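Side-chain contacts in uncharacterized protein (Bacteroides ovatus, PDB 4ID2), which is of unknown function but belongs to the DUF4738 family and folds into a barrel-like beta structure that assembles with copies of itself: residues 36-39 against 44-47; 60-63 against 67-70; 74-79 against 84-89; 112-115 against 121-124. All blocks are in the same frame, centred on the assembly; numbering follows the deposited sequence.

Interaction 1: 36-39 against 44-47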
loop_
_atom_site.group_PDB
_atom_site.type_symbol
_atom_site.label_atom_id
_atom_site.label_comp_id
_atom_site.label_asym_id
_atom_site.label_seq_id
_atom_site.Cartn_x
_atom_site.Cartn_y
_atom_site.Cartn_z
ATOM N N THR A 36 13.290 9.069 -23.218
ATOM C CA THR A 36 13.367 7.611 -23.122
ATOM C C THR A 36 13.091 6.961 -24.469
ATOM O O THR A 36 12.100 7.291 -25.118
ATOM C CB THR A 36 12.378 7.079 -22.072
ATOM O OG1 THR A 36 12.574 7.793 -20.857
ATOM C CG2 THR A 36 12.555 5.592 -21.802
ATOM N N ASP A 37 13.946 6.019 -24.862
ATOM C CA ASP A 37 13.811 5.250 -26.089
ATOM C C ASP A 37 13.496 3.808 -25.723
ATOM O O ASP A 37 14.177 3.222 -24.876
ATOM C CB ASP A 37 15.097 5.326 -26.933
ATOM C CG ASP A 37 15.400 6.697 -27.510
ATOM O OD1 ASP A 37 14.499 7.563 -27.493
ATOM O OD2 ASP A 37 16.540 6.905 -27.975
ATOM N N PHE A 38 12.451 3.245 -26.340
ATOM C CA PHE A 38 12.037 1.871 -26.090
ATOM C C PHE A 38 11.286 1.318 -27.293
ATOM O O PHE A 38 10.900 2.077 -28.187
ATOM C CB PHE A 38 11.157 1.803 -24.835
ATOM C CG PHE A 38 9.884 2.606 -24.943
ATOM C CD1 PHE A 38 8.725 2.038 -25.454
ATOM C CD2 PHE A 38 9.847 3.937 -24.552
ATOM C CE1 PHE A 38 7.564 2.787 -25.578
ATOM C CE2 PHE A 38 8.687 4.685 -24.687
ATOM C CZ PHE A 38 7.551 4.108 -25.193
ATOM N N LYS A 39 11.068 0.002 -27.299
ATOM C CA LYS A 39 10.328 -0.693 -28.350
ATOM C C LYS A 39 8.981 -1.145 -27.812
ATOM O O LYS A 39 8.884 -1.528 -26.645
ATOM C CB LYS A 39 11.115 -1.904 -28.872
ATOM C CG LYS A 39 12.171 -1.549 -29.898
ATOM C CD LYS A 39 12.954 -2.779 -30.330
ATOM C CE LYS A 39 14.107 -2.438 -31.241
ATOM N NZ LYS A 39 15.023 -3.596 -31.431
ATOM N N ASP A 44 10.024 1.210 -32.750
ATOM C CA ASP A 44 10.819 2.108 -31.902
ATOM C C ASP A 44 10.054 3.383 -31.531
ATOM O O ASP A 44 9.544 4.067 -32.424
ATOM C CB ASP A 44 12.112 2.513 -32.632
ATOM C CG ASP A 44 13.060 1.370 -32.935
ATOM O OD1 ASP A 44 13.276 0.523 -32.040
ATOM O OD2 ASP A 44 13.627 1.349 -34.050
ATOM N N TYR A 45 10.004 3.717 -30.226
ATOM C CA TYR A 45 9.350 4.928 -29.709
ATOM C C TYR A 45 10.353 5.840 -29.040
ATOM O O TYR A 45 11.307 5.347 -28.454
ATOM C CB TYR A 45 8.270 4.578 -28.668
ATOM C CG TYR A 45 7.032 3.944 -29.250
ATOM C CD1 TYR A 45 7.054 2.641 -29.725
ATOM C CD2 TYR A 45 5.820 4.626 -29.274
ATOM C CE1 TYR A 45 5.923 2.055 -30.281
ATOM C CE2 TYR A 45 4.675 4.038 -29.803
ATOM C CZ TYR A 45 4.720 2.732 -30.257
ATOM O OH TYR A 45 3.605 2.145 -30.809
ATOM N N HIS A 46 10.108 7.154 -29.077
ATOM C CA HIS A 46 10.898 8.179 -28.382
ATOM C C HIS A 46 9.935 8.912 -27.471
ATOM O O HIS A 46 8.887 9.340 -27.945
ATOM C CB HIS A 46 11.574 9.152 -29.368
ATOM C CG HIS A 46 12.819 8.629 -30.009
ATOM N ND1 HIS A 46 12.868 7.367 -30.574
ATOM C CD2 HIS A 46 13.999 9.251 -30.231
ATOM C CE1 HIS A 46 14.088 7.240 -31.074
ATOM N NE2 HIS A 46 14.810 8.344 -30.876
ATOM N N SER A 47 10.236 9.012 -26.172
ATOM C CA SER A 47 9.347 9.661 -25.213
ATOM C C SER A 47 10.065 10.786 -24.514
ATOM O O SER A 47 11.018 10.524 -23.789
ATOM C CB SER A 47 8.851 8.641 -24.195
ATOM O OG SER A 47 8.030 9.241 -23.209
HETATM O O HOH W 1 9.649 9.500 -21.043
HETATM O O HOH W 2 17.136 9.124 -29.591
#

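Interaction 2: 60-63 against 67-70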
loop_
_atom_site.group_PDB
_atom_site.type_symbol
_atom_site.label_atom_id
_atom_site.label_comp_id
_atom_site.label_asym_id
_atom_site.label_seq_id
_atom_site.Cartn_x
_atom_site.Cartn_y
_atom_site.Cartn_z
ATOM N N VAL A 60 -0.596 25.879 -4.079
ATOM C CA VAL A 60 -0.848 24.893 -3.031
ATOM C C VAL A 60 -0.226 25.411 -1.743
ATOM O O VAL A 60 0.973 25.681 -1.714
ATOM C CB VAL A 60 -0.292 23.511 -3.435
ATOM C CG1 VAL A 60 -0.623 22.455 -2.385
ATOM C CG2 VAL A 60 -0.838 23.103 -4.795
ATOM N N THR A 61 -1.044 25.576 -0.696
ATOM C CA THR A 61 -0.598 26.073 0.603
ATOM C C THR A 61 -0.658 24.892 1.591
ATOM O O THR A 61 -1.672 24.193 1.655
ATOM C CB THR A 61 -1.417 27.320 1.010
ATOM O OG1 THR A 61 -0.709 28.030 2.027
ATOM C CG2 THR A 61 -2.849 27.004 1.474
ATOM N N ASN A 62 0.453 24.636 2.307
ATOM C CA ASN A 62 0.545 23.534 3.276
ATOM C C ASN A 62 0.097 24.016 4.675
ATOM O O ASN A 62 -0.306 25.173 4.828
ATOM C CB ASN A 62 1.973 22.946 3.306
ATOM C CG ASN A 62 3.060 23.862 3.827
ATOM O OD1 ASN A 62 2.911 25.087 3.890
ATOM N ND2 ASN A 62 4.204 23.289 4.167
ATOM N N GLU A 63 0.135 23.116 5.680
ATOM C CA GLU A 63 -0.266 23.440 7.059
ATOM C C GLU A 63 0.646 24.512 7.683
ATOM O O GLU A 63 0.161 25.345 8.448
ATOM C CB GLU A 63 -0.267 22.183 7.947
ATOM N N THR A 67 3.548 28.741 0.554
ATOM C CA THR A 67 2.811 28.581 -0.699
ATOM C C THR A 67 3.734 28.013 -1.787
ATOM O O THR A 67 4.829 28.531 -1.995
ATOM C CB THR A 67 2.189 29.915 -1.127
ATOM O OG1 THR A 67 3.139 30.969 -0.952
ATOM C CG2 THR A 67 0.939 30.244 -0.333
ATOM N N TYR A 68 3.280 26.956 -2.476
ATOM C CA TYR A 68 4.028 26.295 -3.544
ATOM C C TYR A 68 3.310 26.449 -4.885
ATOM O O TYR A 68 2.090 26.288 -4.935
ATOM C CB TYR A 68 4.197 24.798 -3.222
ATOM C CG TYR A 68 4.982 24.537 -1.957
ATOM C CD1 TYR A 68 4.366 24.571 -0.710
ATOM C CD2 TYR A 68 6.343 24.261 -2.003
ATOM C CE1 TYR A 68 5.088 24.344 0.461
ATOM C CE2 TYR A 68 7.073 24.017 -0.840
ATOM C CZ TYR A 68 6.441 24.061 0.395
ATOM O OH TYR A 68 7.135 23.834 1.566
ATOM N N VAL A 69 4.055 26.745 -5.969
ATOM C CA VAL A 69 3.474 26.821 -7.314
ATOM C C VAL A 69 3.431 25.382 -7.865
ATOM O O VAL A 69 4.381 24.610 -7.670
ATOM C CB VAL A 69 4.213 27.811 -8.257
ATOM C CG1 VAL A 69 5.521 27.245 -8.765
ATOM C CG2 VAL A 69 3.340 28.198 -9.440
ATOM N N ASP A 70 2.316 25.014 -8.505
ATOM C CA ASP A 70 2.128 23.670 -9.049
ATOM C C ASP A 70 2.842 23.540 -10.408
ATOM O O ASP A 70 3.261 24.548 -10.987
ATOM C CB ASP A 70 0.630 23.368 -9.179
ATOM C CG ASP A 70 0.258 21.899 -9.236
ATOM O OD1 ASP A 70 1.179 21.047 -9.306
ATOM O OD2 ASP A 70 -0.944 21.599 -9.240
#

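Interaction 3: 74-79 against 84-89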
loop_
_atom_site.group_PDB
_atom_site.type_symbol
_atom_site.label_atom_id
_atom_site.label_comp_id
_atom_site.label_asym_id
_atom_site.label_seq_id
_atom_site.Cartn_x
_atom_site.Cartn_y
_atom_site.Cartn_z
ATOM N N VAL A 74 4.741 18.154 -19.839
ATOM C CA VAL A 74 4.492 17.912 -21.256
ATOM C C VAL A 74 5.063 16.536 -21.588
ATOM O O VAL A 74 6.257 16.329 -21.406
ATOM C CB VAL A 74 5.089 19.014 -22.161
ATOM C CG1 VAL A 74 4.874 18.684 -23.643
ATOM C CG2 VAL A 74 4.490 20.382 -21.825
ATOM N N LEU A 75 4.220 15.608 -22.061
ATOM C CA LEU A 75 4.636 14.274 -22.481
ATOM C C LEU A 75 4.511 14.223 -23.998
ATOM O O LEU A 75 3.405 14.327 -24.510
ATOM C CB LEU A 75 3.783 13.187 -21.782
ATOM C CG LEU A 75 3.776 11.752 -22.368
ATOM C CD1 LEU A 75 5.159 11.203 -22.602
ATOM C CD2 LEU A 75 3.061 10.787 -21.429
ATOM N N HIS A 76 5.649 14.147 -24.719
ATOM C CA HIS A 76 5.677 14.057 -26.182
ATOM C C HIS A 76 6.172 12.664 -26.589
ATOM O O HIS A 76 7.365 12.372 -26.499
ATOM C CB HIS A 76 6.552 15.156 -26.808
ATOM C CG HIS A 76 6.326 15.346 -28.282
ATOM N ND1 HIS A 76 6.946 16.365 -28.974
ATOM C CD2 HIS A 76 5.533 14.663 -29.144
ATOM C CE1 HIS A 76 6.527 16.268 -30.227
ATOM N NE2 HIS A 76 5.667 15.265 -30.375
ATOM N N LEU A 77 5.241 11.801 -27.009
ATOM C CA LEU A 77 5.535 10.434 -27.440
ATOM C C LEU A 77 5.516 10.359 -28.961
ATOM O O LEU A 77 4.517 10.737 -29.561
ATOM C CB LEU A 77 4.486 9.474 -26.847
ATOM C CG LEU A 77 4.649 7.990 -27.179
ATOM C CD1 LEU A 77 5.990 7.467 -26.691
ATOM C CD2 LEU A 77 3.504 7.180 -26.596
ATOM N N THR A 78 6.599 9.854 -29.584
ATOM C CA THR A 78 6.674 9.740 -31.043
ATOM C C THR A 78 7.096 8.340 -31.461
ATOM O O THR A 78 7.729 7.634 -30.689
ATOM C CB THR A 78 7.638 10.781 -31.631
ATOM O OG1 THR A 78 8.953 10.519 -31.166
ATOM C CG2 THR A 78 7.261 12.200 -31.268
ATOM N N ARG A 79 6.723 7.944 -32.684
ATOM C CA ARG A 79 7.090 6.665 -33.293
ATOM C C ARG A 79 7.537 7.009 -34.702
ATOM O O ARG A 79 6.696 7.182 -35.587
ATOM C CB ARG A 79 5.907 5.678 -33.257
ATOM C CG ARG A 79 6.223 4.316 -33.875
ATOM C CD ARG A 79 5.024 3.389 -33.978
ATOM N NE ARG A 79 3.898 4.003 -34.695
ATOM C CZ ARG A 79 2.731 4.385 -34.168
ATOM N NH1 ARG A 79 2.481 4.210 -32.873
ATOM N NH2 ARG A 79 1.801 4.935 -34.935
ATOM N N VAL A 84 2.498 10.123 -31.555
ATOM C CA VAL A 84 1.432 9.283 -31.002
ATOM C C VAL A 84 0.630 10.098 -29.985
ATOM O O VAL A 84 -0.600 10.034 -29.983
ATOM C CB VAL A 84 2.022 7.985 -30.390
ATOM C CG1 VAL A 84 0.953 7.173 -29.656
ATOM C CG2 VAL A 84 2.700 7.151 -31.474
ATOM N N LEU A 85 1.323 10.872 -29.145
ATOM C CA LEU A 85 0.687 11.713 -28.137
ATOM C C LEU A 85 1.556 12.920 -27.793
ATOM O O LEU A 85 2.761 12.771 -27.620
ATOM C CB LEU A 85 0.435 10.882 -26.865
ATOM C CG LEU A 85 -0.325 11.615 -25.743
ATOM C CD1 LEU A 85 -1.557 10.845 -25.321
ATOM C CD2 LEU A 85 0.576 11.874 -24.544
ATOM N N ASN A 86 0.941 14.099 -27.685
ATOM C CA ASN A 86 1.601 15.340 -27.288
ATOM C C ASN A 86 0.638 16.084 -26.373
ATOM O O ASN A 86 -0.162 16.888 -26.844
ATOM C CB ASN A 86 2.005 16.167 -28.513
ATOM C CG ASN A 86 2.766 17.428 -28.162
ATOM O OD1 ASN A 86 3.708 17.404 -27.379
ATOM N ND2 ASN A 86 2.354 18.566 -28.693
ATOM N N LYS A 87 0.659 15.750 -25.073
ATOM C CA LYS A 87 -0.264 16.321 -24.093
ATOM C C LYS A 87 0.436 17.077 -22.978
ATOM O O LYS A 87 1.458 16.618 -22.476
ATOM C CB LYS A 87 -1.080 15.183 -23.449
ATOM C CG LYS A 87 -2.161 15.674 -22.489
ATOM C CD LYS A 87 -3.218 14.625 -22.256
ATOM C CE LYS A 87 -4.198 15.043 -21.193
ATOM N NZ LYS A 87 -5.029 16.212 -21.603
ATOM N N THR A 88 -0.166 18.196 -22.544
ATOM C CA THR A 88 0.268 18.939 -21.372
ATOM C C THR A 88 -0.527 18.364 -20.211
ATOM O O THR A 88 -1.758 18.423 -20.225
ATOM C CB THR A 88 0.074 20.440 -21.542
ATOM O OG1 THR A 88 0.860 20.877 -22.648
ATOM C CG2 THR A 88 0.471 21.224 -20.286
ATOM N N PHE A 89 0.163 17.764 -19.240
ATOM C CA PHE A 89 -0.475 17.168 -18.076
ATOM C C PHE A 89 -0.432 18.088 -16.866
ATOM O O PHE A 89 0.550 18.793 -16.658
ATOM C CB PHE A 89 0.187 15.834 -17.673
ATOM C CG PHE A 89 -0.267 14.643 -18.474
ATOM C CD1 PHE A 89 -1.404 13.944 -18.122
ATOM C CD2 PHE A 89 0.457 14.204 -19.568
ATOM C CE1 PHE A 89 -1.823 12.848 -18.863
ATOM C CE2 PHE A 89 0.043 13.082 -20.294
ATOM C CZ PHE A 89 -1.086 12.411 -19.932
#

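Interaction 4: 112-115 against 121-124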
loop_
_atom_site.group_PDB
_atom_site.type_symbol
_atom_site.label_atom_id
_atom_site.label_comp_id
_atom_site.label_asym_id
_atom_site.label_seq_id
_atom_site.Cartn_x
_atom_site.Cartn_y
_atom_site.Cartn_z
ATOM N N VAL A 112 6.713 9.239 -15.585
ATOM C CA VAL A 112 7.896 8.441 -15.891
ATOM C C VAL A 112 7.566 7.213 -16.734
ATOM O O VAL A 112 6.735 6.431 -16.291
ATOM C CB VAL A 112 8.440 7.997 -14.488
ATOM C CG1 VAL A 112 9.449 6.855 -14.584
ATOM C CG2 VAL A 112 9.002 9.183 -13.707
ATOM N N TYR A 113 8.292 6.956 -17.859
ATOM C CA TYR A 113 8.097 5.709 -18.606
ATOM C C TYR A 113 8.323 4.553 -17.635
ATOM O O TYR A 113 9.341 4.549 -16.936
ATOM C CB TYR A 113 9.070 5.608 -19.805
ATOM C CG TYR A 113 9.081 4.231 -20.439
ATOM C CD1 TYR A 113 8.059 3.826 -21.289
ATOM C CD2 TYR A 113 10.062 3.301 -20.114
ATOM C CE1 TYR A 113 8.039 2.547 -21.837
ATOM C CE2 TYR A 113 10.044 2.012 -20.646
ATOM C CZ TYR A 113 9.030 1.640 -21.510
ATOM O OH TYR A 113 8.985 0.387 -22.071
ATOM N N ASP A 114 7.374 3.617 -17.554
ATOM C CA ASP A 114 7.472 2.488 -16.644
ATOM C C ASP A 114 7.702 1.201 -17.422
ATOM O O ASP A 114 8.745 0.581 -17.263
ATOM C CB ASP A 114 6.215 2.385 -15.762
ATOM C CG ASP A 114 6.321 1.296 -14.714
ATOM O OD1 ASP A 114 7.127 1.454 -13.774
ATOM O OD2 ASP A 114 5.618 0.278 -14.846
ATOM N N LYS A 115 6.741 0.791 -18.244
ATOM C CA LYS A 115 6.848 -0.458 -18.997
ATOM C C LYS A 115 5.850 -0.496 -20.140
ATOM O O LYS A 115 5.039 0.421 -20.284
ATOM C CB LYS A 115 6.587 -1.660 -18.050
ATOM C CG LYS A 115 5.152 -1.744 -17.504
ATOM C CD LYS A 115 5.060 -2.689 -16.317
ATOM C CE LYS A 115 3.656 -2.836 -15.779
ATOM N NZ LYS A 115 3.619 -3.672 -14.546
ATOM N N ILE A 121 1.508 1.371 -23.582
ATOM C CA ILE A 121 2.712 1.920 -22.973
ATOM C C ILE A 121 2.293 2.502 -21.635
ATOM O O ILE A 121 1.474 3.414 -21.620
ATOM C CB ILE A 121 3.333 2.989 -23.916
ATOM C CG1 ILE A 121 3.675 2.373 -25.293
ATOM C CG2 ILE A 121 4.575 3.633 -23.283
ATOM C CD1 ILE A 121 3.804 3.348 -26.381
ATOM N N VAL A 122 2.850 2.004 -20.523
ATOM C CA VAL A 122 2.476 2.450 -19.183
ATOM C C VAL A 122 3.504 3.425 -18.626
ATOM O O VAL A 122 4.704 3.151 -18.658
ATOM C CB VAL A 122 2.288 1.247 -18.233
ATOM C CG1 VAL A 122 1.896 1.710 -16.827
ATOM C CG2 VAL A 122 1.245 0.284 -18.789
ATOM N N TYR A 123 3.010 4.543 -18.071
ATOM C CA TYR A 123 3.814 5.565 -17.408
ATOM C C TYR A 123 3.459 5.601 -15.948
ATOM O O TYR A 123 2.281 5.534 -15.617
ATOM C CB TYR A 123 3.567 6.956 -18.002
ATOM C CG TYR A 123 4.188 7.167 -19.362
ATOM C CD1 TYR A 123 3.595 6.649 -20.507
ATOM C CD2 TYR A 123 5.356 7.905 -19.511
ATOM C CE1 TYR A 123 4.187 6.805 -21.760
ATOM C CE2 TYR A 123 5.951 8.073 -20.758
ATOM C CZ TYR A 123 5.347 7.544 -21.884
ATOM O OH TYR A 123 5.922 7.715 -23.117
ATOM N N ALA A 124 4.452 5.717 -15.071
ATOM C CA ALA A 124 4.198 5.874 -13.649
ATOM C C ALA A 124 4.029 7.352 -13.426
ATOM O O ALA A 124 4.802 8.130 -13.985
ATOM C CB ALA A 124 5.355 5.317 -12.826
#

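Interaction 1: 36-39 against 44-47
Phe-38 lays its ring against Tyr-45 in an antiparallel hydrogen-bonded pair. Beyond CB of Phe-38, chi1 of 61° sets CG between the backbone N and carbonyl carbon and swings the ring toward strand 43-53. Phe-38 CD1 is 4.1 Å from Tyr-45 CB, CE1 meets Tyr-45 CB and CG, CE2 lies 4.0 Å from Ser-47 CB, which approaches at the ring edge, and the tip, CZ, is 3.6 Å from Tyr-45 CB. This methylene makes a CH-pi contact 23° off the ring normal; the two rings, nearly parallel at 6°, are slid apart and barely overlap. Cutting Phe-38 back to an alanine is likely to strip Tyr-45 CB of its aromatic cover and open a gap beside Ile-121 and Tyr-113.

On the other face, Asp-37 OD1 stands over the His-46 ring, 3.2 Å from CG; the angle rules out a hydrogen bond, but a water links Asp-37 OD2 to His-46 NE2, weakly on the histidine side. This is a two-faced antiparallel beta hairpin, Phe-38 and Tyr-45 beside Thr-36 and Ser-47 on the inner face, whose strand 33-40 pairs with a strand of the second subunit, carrying the sheet across the interface.

Interaction 2: 60-63 against 67-70
Val-60 and Tyr-68 form the hydrogen-bonded pair of a short antiparallel beta hairpin, in which strand 60-61 folds back on the start of strand 67-79. Two backbone bonds close the pair: Val-60 N donates to Tyr-68 O at 2.8 Å with an N-H...O angle of 179°, and Tyr-68 N returns a bond to Val-60 O at 2.7 Å. Val-60 O also receives a CA-H...O contact from Thr-67 CA at 3.6 Å, which places a second, weaker donor group at the same carbonyl.

The polar side chains bond outside the pair. Asn-62 bonds within the connection: its OD1 accepts from Gly-65 N and more weakly from Asp-66 N, which holds the amide in the turn. Asp-70 OD1 accepts from Leu-108 N, toward strand 107-116.

Van der Waals and edge contacts make up the rest. Tyr-68 has CG anti to its carbonyl carbon (chi1 -62°), a torsion that carries the ring along the neighbouring strand, so that Val-60 O and the Asn-62 amide both meet its edge; amide and ring planes stand 84° apart. Beyond the hairpin, Tyr-68 also packs on Pro-130 and Gln-131, and Val-60 on Ile-107 and Lys-91. With an alanine in place of Tyr-68, the Asn-62 amide would probably lose the ring edge it lies against, and a gap would open beside Pro-130 and Gln-131. On the opposite face from Tyr-68, the threonines of the non-hydrogen-bonded pair touch through a hydroxyl and a methyl, Thr-61 OG1 lying 3.6 Å from Thr-67 CG2.

Interaction 3: 74-79 against 84-89
Leu-75 and Leu-85 cross at about a right angle, Leu-75 CG meeting Leu-85 CD2 at 3.9 Å. Leu-75 also runs beside Phe-89, pointing the same way, and its CD2 approaches Phe-89 CE2 at 4.0 Å. Leu-77 and Val-84 are likewise side by side and in van der Waals contact, Leu-77 CD2 to Val-84 CG1 4.0 Å. The leucines and Phe-89 face the second sheet: Ile-142 touches all three leucines, and Met-148 touches Leu-85 and Phe-89.

The opposite face, with Val-74, His-76, Asn-86 and Thr-88, is mixed but mostly polar. Asn-86 OD1 stands over the His-76 ring, displaced toward its rim and 3.5 Å from His-76 CG, with amide and ring planes 43° apart. His-76 has CG anti to its N (chi1 -164°), which brings the ring over toward strand 82-89, where its NE2 bonds to Thr-83 OG1. At the end of the strand the Arg-79 chain bends at chi3 (54°), bringing NH1 within 3.3 Å of Val-84 CG2; the guanidinium's polar partners are Glu-82 in a salt bridge, Ala-144 O and Tyr-45 OH.

Leu-77 O accepts two bonds from the same face of its plane, from Val-84 N at 2.9 Å and Leu-85 N at 3.2 Å, the first more bent. Two successive residues thus oppose Leu-77: a classic beta bulge in an antiparallel hairpin, located where the chain turns a corner at Val-84.

Interaction 4: 112-115 against 121-124
A classic beta bulge interrupts the hairpin of strands 107-116 and 121-128 where Asp-114 and Lys-115 both face Val-122. The evidence is a shared acceptor: Val-122 O takes Asp-114 N at 2.9 Å and Lys-115 N at 3.1 Å. The former lies in the carbonyl plane and the latter is tilted 23° from it. Val-122 N closes the pair by donating to Lys-115 O at 2.7 Å. Before the bulge, Val-112 and Ala-124 exchange two backbone bonds, and their side chains meet on one face of the sheet, CB to CB at 4.4 Å.

Tyr-113 and Tyr-123 form a non-hydrogen-bonded pair whose side chains diverge. Tyr-113 has CG anti to its N (chi1 169°), directing the ring along the strand toward Ile-121, whose CG2 meets the ring edge, 3.9 Å from Tyr-113 CE1. The Tyr-123 ring comes close to the partner backbone, with Tyr-123 CD2 3.5 Å from Tyr-113 N and CE2 4.1 Å from Tyr-113 CB.

Strands 107-116 and 121-128 are neighbours in the four-stranded antiparallel sheet, and the rings bridge it to the other sheet of the barrel-like fold. Tyr-113 stacks with Phe-38, and Tyr-123 OH hydrogen-bonds Ser-47 OG while its ring packs on Leu-75 and Leu-77. On the face shared by Val-112, Val-122 and Ala-124, the extended Lys-115 chain carries NZ to a salt bridge with Glu-109 of the second subunit, where Val-112 packs on Tyr-113 of that same subunit.

All four contacts are antiparallel hairpins, but their places differ. Interactions 1, 3 and 4 are partly buried and meet around one core of apolar and aromatic packing, their centres about 11 to 13 Å apart; interaction 2, its centre about 34 Å from that of interaction 1, is a surface hairpin resting on two backbone bonds and a few side-chain contacts. Interactions 2 and 3 share strand 67-79, and a backbone hydrogen bond, Thr-78 N to His-46 O, 2.9 Å, ties interaction 1 to interaction 3. Interaction 4 belongs to the other sheet. Bulges mark interactions 3 and 4, whereas interaction 1 keeps regular register. Interactions 1 and 4 alone touch the second subunit, the former by strand pairing, the latter through side chains.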